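Local atomic coordinates of oxidoreductase (PDB entry 3HJ9), a protein that binds flavin mononucleotide and is probably an FMN-dependent oxidoreductase of the nitroreductase family. Residues G81-P86 against D108-C113; I29-P34 against E67-A72. One frame throughout, in Å; residues are numbered along the deposited sequence. Where two conformers were deposited one is given.

Both contacts lie on the same side of the nitroreductase fold, their centres about 10 Å apart, and both touch the second subunit. Interaction 1 is a small surface contact in which one arginine guanidinium lies against a proline and a valine of a hairpin turn. Interaction 2 is the more buried and wholly apolar across its interface, with a proline on a tryptophan face and a leucine pair. They adjoin rather than share elements: strand 28-30 pairs with the strand that follows the turn (I29 with L114), and T84 OG1 of interaction 1 hydrogen-bonds A71 O on the helix of interaction 2. Only 81-86 reaches FMN, through P86.

Interaction 1. Residues G81-P86 against D108-C113; sequences GGRTAP and DPVHHC. With FMN (flavin mononucleotide), chain F.
R83 lays its guanidinium against P109 and V110 in a small surface contact between the short strand 82-83 and the beta-hairpin turn that joins strands 103-108 and 113-116 of the main antiparallel sheet. The hairpin closes with a G1 beta bulge, H112 and C113 both facing D108, and D108 N bonds C113 O. P109 CB points toward the segment of R83, and the two side chains run at about a right angle. P109 CB lies over one face of the guanidinium, 3.6 Å above its plane and off-centre toward the rim. P109 CG makes the closest approach, 3.5 Å from R83 NH1. The arginine reaches the turn by a bend at chi2 (-61°), followed by an extended chi3. On its way it folds back on its own segment: R83 NE donates to G81 O at 2.7 Å, with an N-H...O angle of 138°, and this bond restrains the swing of the guanidinium. D108 has the opposite charge but makes no salt bridge here, OD1 lying 6.7 Å from R83 NH2. Beyond R83 the segment runs inward to the flavin site, where P86 CB packs 3.2 Å from FMN O3'. R77, which binds FMN, donates to R83 O, as does R49 of the second subunit, so the backbone of R83 helps position two arginines that bind the cofactor. At the other end of the guanidinium, V110 CG2 comes obliquely to 3.8 Å from R83 NH2.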
ATOM      1  N   GLY A  81     -13.984   5.877 -14.161  1.00 20.39           N
ATOM      2  CA  GLY A  81     -13.897   4.792 -13.171  1.00 20.23           C
ATOM      3  C   GLY A  81     -12.618   4.738 -12.335  1.00 19.13           C
ATOM      4  O   GLY A  81     -12.097   3.647 -12.050  1.00 19.74           O
ATOM      5  N   GLY A  82     -12.114   5.918 -11.960  1.00 17.31           N
ATOM      6  CA  GLY A  82     -10.984   6.055 -11.067  1.00 15.12           C
ATOM      7  C   GLY A  82     -11.302   5.387  -9.733  1.00 15.23           C
ATOM      8  O   GLY A  82     -12.440   5.405  -9.263  1.00 13.14           O
ATOM      9  N   ARG A  83     -10.276   4.813  -9.135  1.00 12.99           N
ATOM     10  CA  ARG A  83     -10.408   4.042  -7.901  1.00 14.31           C
ATOM     11  C   ARG A  83      -9.785   4.718  -6.686  1.00 14.09           C
ATOM     12  O   ARG A  83      -9.030   5.674  -6.805  1.00 14.39           O
ATOM     13  CB  ARG A  83      -9.827   2.641  -8.121  1.00 15.32           C
ATOM     14  CG  ARG A  83     -10.311   1.892  -9.415  1.00 16.98           C
ATOM     15  CD  ARG A  83     -11.817   1.665  -9.438  1.00 18.47           C
ATOM     16  NE  ARG A  83     -12.332   1.257 -10.743  1.00 19.97           N
ATOM     17  CZ  ARG A  83     -12.372   0.019 -11.226  1.00 21.01           C
ATOM     18  NH1 ARG A  83     -11.889  -1.031 -10.547  1.00 22.83           N
ATOM     19  NH2 ARG A  83     -12.906  -0.165 -12.423  1.00 22.59           N
ATOM     20  N   THR A  84     -10.116   4.199  -5.510  1.00 14.20           N
ATOM     21  CA  THR A  84      -9.595   4.723  -4.253  1.00 15.08           C
ATOM     22  C   THR A  84      -8.108   4.447  -4.090  1.00 16.35           C
ATOM     23  O   THR A  84      -7.492   5.121  -3.294  1.00 17.11           O
ATOM     24  CB  THR A  84     -10.342   4.119  -3.041  1.00 15.08           C
ATOM     25  OG1 THR A  84     -10.313   2.707  -3.188  1.00 13.01           O
ATOM     26  CG2 THR A  84     -11.825   4.626  -2.989  1.00 13.58           C
ATOM     27  N   ALA A  85      -7.548   3.491  -4.853  1.00 17.79           N
ATOM     28  CA  ALA A  85      -6.127   3.095  -4.813  1.00 18.98           C
ATOM     29  C   ALA A  85      -5.551   3.166  -6.234  1.00 19.92           C
ATOM     30  O   ALA A  85      -6.272   2.944  -7.231  1.00 19.72           O
ATOM     31  CB  ALA A  85      -5.975   1.679  -4.238  1.00 17.13           C
ATOM     32  N   PRO A  86      -4.257   3.488  -6.347  1.00 19.43           N
ATOM     33  CA  PRO A  86      -3.646   3.552  -7.671  1.00 20.01           C
ATOM     34  C   PRO A  86      -3.448   2.165  -8.307  1.00 18.18           C
ATOM     35  O   PRO A  86      -3.594   1.120  -7.652  1.00 19.63           O
ATOM     36  CB  PRO A  86      -2.306   4.223  -7.387  1.00 19.35           C
ATOM     37  CG  PRO A  86      -1.977   3.719  -5.990  1.00 19.09           C
ATOM     38  CD  PRO A  86      -3.265   3.700  -5.275  1.00 19.91           C
ATOM     39  N   ASP A 108     -17.181  -6.213  -7.326  1.00 17.75           N
ATOM     40  CA  ASP A 108     -17.285  -5.505  -8.592  1.00 18.99           C
ATOM     41  C   ASP A 108     -17.352  -4.008  -8.211  1.00 18.39           C
ATOM     42  O   ASP A 108     -18.392  -3.551  -7.736  1.00 17.90           O
ATOM     43  CB  ASP A 108     -18.545  -5.958  -9.329  1.00 19.41           C
ATOM     44  CG  ASP A 108     -18.788  -5.220 -10.614  1.00 22.23           C
ATOM     45  OD1 ASP A 108     -18.036  -4.314 -11.021  1.00 24.28           O
ATOM     46  OD2 ASP A 108     -19.800  -5.554 -11.237  1.00 26.18           O
ATOM     47  N   PRO A 109     -16.268  -3.242  -8.452  1.00 18.15           N
ATOM     48  CA  PRO A 109     -16.298  -1.801  -8.092  1.00 17.87           C
ATOM     49  C   PRO A 109     -17.257  -0.915  -8.854  1.00 18.20           C
ATOM     50  O   PRO A 109     -17.851  -0.046  -8.244  1.00 17.96           O
ATOM     51  CB  PRO A 109     -14.876  -1.352  -8.383  1.00 17.98           C
ATOM     52  CG  PRO A 109     -14.069  -2.576  -8.250  1.00 17.34           C
ATOM     53  CD  PRO A 109     -14.909  -3.628  -8.876  1.00 17.60           C
ATOM     54  N   VAL A 110     -17.419  -1.148 -10.157  1.00 17.21           N
ATOM     55  CA  VAL A 110     -18.275  -0.322 -11.000  1.00 18.13           C
ATOM     56  C   VAL A 110     -19.750  -0.378 -10.552  1.00 18.44           C
ATOM     57  O   VAL A 110     -20.429   0.639 -10.610  1.00 14.96           O
ATOM     58  CB  VAL A 110     -18.093  -0.677 -12.519  1.00 18.53           C
ATOM     59  CG1 VAL A 110     -19.139   0.032 -13.399  1.00 17.04           C
ATOM     60  CG2 VAL A 110     -16.641  -0.371 -12.956  1.00 18.41           C
ATOM     61  N   HIS A 111     -20.203  -1.551 -10.085  1.00 18.66           N
ATOM     62  CA  HIS A 111     -21.574  -1.759  -9.612  1.00 19.78           C
ATOM     63  C   HIS A 111     -21.705  -1.890  -8.101  1.00 20.21           C
ATOM     64  O   HIS A 111     -22.822  -2.046  -7.606  1.00 22.31           O
ATOM     65  CB  HIS A 111     -22.194  -2.984 -10.306  1.00 20.31           C
ATOM     66  CG  HIS A 111     -22.232  -2.865 -11.793  1.00 19.74           C
ATOM     67  ND1 HIS A 111     -23.196  -2.133 -12.449  1.00 20.92           N
ATOM     68  CD2 HIS A 111     -21.403  -3.344 -12.750  1.00 19.66           C
ATOM     69  CE1 HIS A 111     -22.971  -2.182 -13.748  1.00 20.93           C
ATOM     70  NE2 HIS A 111     -21.890  -2.914 -13.955  1.00 20.87           N
ATOM     71  N   HIS A 112     -20.586  -1.809  -7.382  1.00 19.67           N
ATOM     72  CA  HIS A 112     -20.506  -1.872  -5.941  1.00 19.47           C
ATOM     73  C   HIS A 112     -21.355  -3.016  -5.393  1.00 19.99           C
ATOM     74  O   HIS A 112     -22.313  -2.809  -4.676  1.00 19.23           O
ATOM     75  CB  HIS A 112     -20.851  -0.514  -5.315  1.00 19.20           C
ATOM     76  CG  HIS A 112     -20.574  -0.428  -3.846  1.00 19.49           C
ATOM     77  ND1 HIS A 112     -19.330  -0.682  -3.310  1.00 19.54           N
ATOM     78  CD2 HIS A 112     -21.370  -0.085  -2.804  1.00 18.55           C
ATOM     79  CE1 HIS A 112     -19.380  -0.535  -2.000  1.00 19.47           C
ATOM     80  NE2 HIS A 112     -20.606  -0.176  -1.668  1.00 19.69           N
ATOM     81  N   CYS A 113     -21.029  -4.217  -5.840  1.00 19.62           N
ATOM     82  CA  CYS A 113     -21.691  -5.408  -5.366  1.00 20.47           C
ATOM     83  C   CYS A 113     -20.709  -6.569  -5.352  1.00 19.14           C
ATOM     84  O   CYS A 113     -19.622  -6.471  -5.930  1.00 18.91           O
ATOM     85  CB  CYS A 113     -22.891  -5.720  -6.252  1.00 22.14           C
ATOM     86  SG  CYS A 113     -22.393  -6.117  -7.888  1.00 24.96           S
TER
HETATM   87  N1  FMN F 300       2.361   6.758 -13.100  1.00 24.18           N
HETATM   88  C2  FMN F 300       3.372   7.292 -13.866  1.00 25.34           C
HETATM   89  O2  FMN F 300       3.207   8.352 -14.453  1.00 26.70           O
HETATM   90  N3  FMN F 300       4.594   6.638 -13.954  1.00 25.18           N
HETATM   91  C4  FMN F 300       4.807   5.438 -13.329  1.00 24.97           C
HETATM   92  O4  FMN F 300       5.935   4.909 -13.428  1.00 26.71           O
HETATM   93  C4A FMN F 300       3.787   4.879 -12.569  1.00 24.65           C
HETATM   94  N5  FMN F 300       4.009   3.689 -11.892  1.00 23.31           N
HETATM   95  C5A FMN F 300       3.053   3.120 -11.080  1.00 24.13           C
HETATM   96  C6  FMN F 300       3.352   1.904 -10.430  1.00 23.83           C
HETATM   97  C7  FMN F 300       2.392   1.312  -9.596  1.00 22.59           C
HETATM   98  C7M FMN F 300       2.720   0.031  -8.895  1.00 22.81           C
HETATM   99  C8  FMN F 300       1.150   1.919  -9.431  1.00 22.62           C
HETATM  100  C8M FMN F 300       0.090   1.317  -8.555  1.00 22.66           C
HETATM  101  C9  FMN F 300       0.856   3.116 -10.072  1.00 22.91           C
HETATM  102  C9A FMN F 300       1.799   3.759 -10.926  1.00 22.94           C
HETATM  103  N10 FMN F 300       1.563   4.977 -11.617  1.00 22.98           N
HETATM  104  C10 FMN F 300       2.553   5.542 -12.438  1.00 24.39           C
HETATM  105  C1' FMN F 300       0.275   5.721 -11.464  1.00 23.75           C
HETATM  106  C2' FMN F 300      -0.868   5.127 -12.237  1.00 22.80           C
HETATM  107  O2' FMN F 300      -0.633   5.403 -13.592  1.00 23.67           O
HETATM  108  C3' FMN F 300      -2.201   5.700 -11.762  1.00 23.05           C
HETATM  109  O3' FMN F 300      -2.377   5.258 -10.449  1.00 22.70           O
HETATM  110  C4' FMN F 300      -3.379   5.329 -12.694  1.00 23.04           C
HETATM  111  O4' FMN F 300      -3.211   6.052 -13.872  1.00 25.00           O
HETATM  112  C5' FMN F 300      -4.773   5.685 -12.212  1.00 24.48           C
HETATM  113  O5' FMN F 300      -4.800   7.046 -11.821  1.00 23.09           O
HETATM  114  P   FMN F 300      -5.167   7.380 -10.291  1.00 23.60           P
HETATM  115  O1P FMN F 300      -6.238   6.504  -9.695  1.00 22.19           O
HETATM  116  O2P FMN F 300      -3.952   7.158  -9.384  1.00 22.82           O
HETATM  117  O3P FMN F 300      -5.523   8.845 -10.319  1.00 21.69           O

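Interaction 2. Residues I29-P34 against E67-A72; sequences ITLPEP and ELLWAA
The backbones of 29-34 and 67-72 approach most closely at P34 and E67, whose CA atoms are 5.4 Å apart. The first segment leaves strand 28-30, outermost of its antiparallel sheet within this chain, as an extended loop, while the second is a stretch of helix 62-73, with A71 N bonding E67 O at 2.8 Å. In this nitroreductase-family protein the loop leaving the sheet packs on the helix through side chains, with no backbone bond between the two segments. P34 carries most of the contact. Its ring sits over one face of the W70 indole in a CH-pi contact, CG lying 3.8 Å from the centroid of the five-membered ring and 14° off its normal. The two side chains cross at about a right angle, and P34 CB continues the overlap onto W70 CG. In W70 a chi1 of -178°, placing CG opposite the backbone N, carries the indole out to the loop, and chi2 turns its face to the proline. W70 NE1 donates to V75 O, which fixes the tilt of the indole, and W47 of the second subunit meets the ring with its plane turned by about 40°. One turn earlier on the helix, the CG methylene of E67 packs 4.3 Å from P34 CA. The carboxylate of E67 turns to other partners: OE1 to the hydroxyl of Y174, OE2 to K63 in a salt bridge. Nearer the strand, L31 and L69 meet methyl to methyl, CD1 to CD1 at 4.0 Å, also nearly at right angles. Cohesion here therefore comes from apolar burial and the CH-pi contact, while the polar ends of E67 and W70 are satisfied by outside partners.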
ATOM      1  N   ILE A  29     -24.726 -10.046  -3.889  1.00 20.71           N
ATOM      2  CA  ILE A  29     -25.037  -9.282  -2.682  1.00 21.43           C
ATOM      3  C   ILE A  29     -24.870  -7.801  -3.077  1.00 21.14           C
ATOM      4  O   ILE A  29     -23.778  -7.398  -3.473  1.00 20.69           O
ATOM      5  CB  ILE A  29     -24.152  -9.622  -1.477  1.00 22.32           C
ATOM      6  CG1 ILE A  29     -24.280 -11.103  -1.100  1.00 22.87           C
ATOM      7  CG2 ILE A  29     -24.555  -8.759  -0.268  1.00 22.46           C
ATOM      8  CD1 ILE A  29     -23.317 -11.550  -0.015  1.00 22.30           C
ATOM      9  N   THR A  30     -25.975  -7.039  -3.045  1.00 20.83           N
ATOM     10  CA  THR A  30     -25.939  -5.605  -3.346  0.50 21.52           C
ATOM     11  C   THR A  30     -25.503  -4.902  -2.063  1.00 21.57           C
ATOM     12  O   THR A  30     -25.904  -5.282  -0.960  1.00 23.89           O
ATOM     13  CB  THR A  30     -27.288  -5.073  -3.841  0.50 21.73           C
ATOM     14  OG1 THR A  30     -28.308  -5.461  -2.919  0.50 21.83           O
ATOM     15  CG2 THR A  30     -27.613  -5.643  -5.224  0.50 21.48           C
ATOM     16  N   LEU A  31     -24.658  -3.903  -2.203  1.00 21.62           N
ATOM     17  CA  LEU A  31     -24.109  -3.162  -1.078  1.00 20.48           C
ATOM     18  C   LEU A  31     -24.684  -1.742  -1.076  1.00 20.74           C
ATOM     19  O   LEU A  31     -24.882  -1.159  -2.149  1.00 19.22           O
ATOM     20  CB  LEU A  31     -22.595  -3.094  -1.224  1.00 19.20           C
ATOM     21  CG  LEU A  31     -21.840  -4.421  -1.266  1.00 18.61           C
ATOM     22  CD1 LEU A  31     -20.437  -4.192  -1.745  1.00 17.97           C
ATOM     23  CD2 LEU A  31     -21.847  -5.104   0.130  1.00 18.32           C
ATOM     24  N   PRO A  32     -24.920  -1.163   0.123  1.00 21.96           N
ATOM     25  CA  PRO A  32     -25.437   0.212   0.162  1.00 22.24           C
ATOM     26  C   PRO A  32     -24.374   1.221  -0.238  1.00 22.53           C
ATOM     27  O   PRO A  32     -23.166   0.904  -0.194  1.00 21.42           O
ATOM     28  CB  PRO A  32     -25.860   0.377   1.630  1.00 22.05           C
ATOM     29  CG  PRO A  32     -24.963  -0.530   2.364  1.00 21.91           C
ATOM     30  CD  PRO A  32     -24.818  -1.725   1.484  1.00 21.89           C
ATOM     31  N   GLU A  33     -24.814   2.406  -0.661  1.00 24.02           N
ATOM     32  CA  GLU A  33     -23.880   3.456  -1.086  1.00 26.76           C
ATOM     33  C   GLU A  33     -22.956   3.844   0.053  1.00 27.00           C
ATOM     34  O   GLU A  33     -23.429   4.040   1.153  1.00 26.41           O
ATOM     35  CB  GLU A  33     -24.588   4.739  -1.569  1.00 29.28           C
ATOM     36  CG  GLU A  33     -25.110   4.642  -2.964  1.00 32.37           C
ATOM     37  CD  GLU A  33     -25.460   5.998  -3.560  1.00 35.15           C
ATOM     38  OE1 GLU A  33     -26.337   6.703  -2.973  1.00 36.57           O
ATOM     39  OE2 GLU A  33     -24.858   6.334  -4.631  1.00 37.10           O
ATOM     40  N   PRO A  34     -21.645   3.959  -0.208  1.00 28.07           N
ATOM     41  CA  PRO A  34     -20.725   4.359   0.860  1.00 28.79           C
ATOM     42  C   PRO A  34     -20.843   5.866   1.251  1.00 30.43           C
ATOM     43  O   PRO A  34     -21.220   6.679   0.395  1.00 28.27           O
ATOM     44  CB  PRO A  34     -19.355   4.028   0.255  1.00 28.78           C
ATOM     45  CG  PRO A  34     -19.536   4.229  -1.198  1.00 28.94           C
ATOM     46  CD  PRO A  34     -20.957   3.822  -1.503  1.00 28.59           C
ATOM     47  N   GLU A  67     -18.410  -0.173   3.055  1.00 20.83           N
ATOM     48  CA  GLU A  67     -17.381   0.859   3.174  1.00 20.86           C
ATOM     49  C   GLU A  67     -15.939   0.310   3.090  1.00 19.02           C
ATOM     50  O   GLU A  67     -15.094   0.919   2.463  1.00 19.02           O
ATOM     51  CB  GLU A  67     -17.617   1.722   4.421  1.00 21.64           C
ATOM     52  CG  GLU A  67     -18.893   2.554   4.326  1.00 23.28           C
ATOM     53  CD  GLU A  67     -19.168   3.395   5.545  1.00 24.88           C
ATOM     54  OE1 GLU A  67     -18.591   3.116   6.621  1.00 27.23           O
ATOM     55  OE2 GLU A  67     -19.960   4.354   5.421  1.00 28.10           O
ATOM     56  N   LEU A  68     -15.708  -0.855   3.674  1.00 18.82           N
ATOM     57  CA  LEU A  68     -14.413  -1.567   3.636  1.00 18.31           C
ATOM     58  C   LEU A  68     -14.022  -1.898   2.197  1.00 19.33           C
ATOM     59  O   LEU A  68     -12.875  -1.597   1.746  1.00 19.33           O
ATOM     60  CB  LEU A  68     -14.511  -2.895   4.429  1.00 18.72           C
ATOM     61  CG  LEU A  68     -13.353  -3.895   4.352  1.00 19.62           C
ATOM     62  CD1 LEU A  68     -12.056  -3.277   4.954  1.00 17.87           C
ATOM     63  CD2 LEU A  68     -13.750  -5.235   5.022  1.00 19.21           C
ATOM     64  N   LEU A  69     -14.962  -2.534   1.493  1.00 18.33           N
ATOM     65  CA  LEU A  69     -14.753  -2.900   0.099  1.00 18.30           C
ATOM     66  C   LEU A  69     -14.525  -1.650  -0.760  1.00 16.74           C
ATOM     67  O   LEU A  69     -13.625  -1.659  -1.552  1.00 16.94           O
ATOM     68  CB  LEU A  69     -15.881  -3.789  -0.454  1.00 17.41           C
ATOM     69  CG  LEU A  69     -15.879  -5.213   0.122  1.00 18.19           C
ATOM     70  CD1 LEU A  69     -17.157  -5.906  -0.241  1.00 18.25           C
ATOM     71  CD2 LEU A  69     -14.682  -6.032  -0.364  1.00 18.11           C
ATOM     72  N   TRP A  70     -15.331  -0.604  -0.566  1.00 17.03           N
ATOM     73  CA  TRP A  70     -15.150   0.662  -1.291  1.00 17.51           C
ATOM     74  C   TRP A  70     -13.774   1.310  -0.973  1.00 17.41           C
ATOM     75  O   TRP A  70     -13.099   1.820  -1.892  1.00 17.79           O
ATOM     76  CB  TRP A  70     -16.294   1.620  -1.008  1.00 17.37           C
ATOM     77  CG  TRP A  70     -16.147   2.874  -1.762  1.00 16.77           C
ATOM     78  CD1 TRP A  70     -16.513   3.112  -3.049  1.00 17.46           C
ATOM     79  CD2 TRP A  70     -15.556   4.066  -1.278  1.00 17.29           C
ATOM     80  NE1 TRP A  70     -16.171   4.392  -3.410  1.00 17.91           N
ATOM     81  CE2 TRP A  70     -15.576   5.003  -2.336  1.00 17.05           C
ATOM     82  CE3 TRP A  70     -14.998   4.435  -0.044  1.00 17.78           C
ATOM     83  CZ2 TRP A  70     -15.079   6.297  -2.201  1.00 17.81           C
ATOM     84  CZ3 TRP A  70     -14.501   5.737   0.100  1.00 18.21           C
ATOM     85  CH2 TRP A  70     -14.558   6.653  -0.973  1.00 18.05           C
ATOM     86  N   ALA A  71     -13.409   1.338   0.316  1.00 17.01           N
ATOM     87  CA  ALA A  71     -12.117   1.855   0.761  1.00 17.70           C
ATOM     88  C   ALA A  71     -11.010   1.114  -0.000  1.00 19.45           C
ATOM     89  O   ALA A  71     -10.203   1.761  -0.695  1.00 19.03           O
ATOM     90  CB  ALA A  71     -11.936   1.730   2.300  1.00 17.62           C
ATOM     91  N   ALA A  72     -11.071  -0.220   0.002  1.00 19.94           N
ATOM     92  CA  ALA A  72     -10.029  -1.046  -0.664  1.00 21.19           C
ATOM     93  C   ALA A  72      -9.992  -0.961  -2.190  1.00 22.42           C
ATOM     94  O   ALA A  72      -8.899  -0.784  -2.780  1.00 24.34           O
ATOM     95  CB  ALA A  72     -10.131  -2.514  -0.225  1.00 21.70           C
TER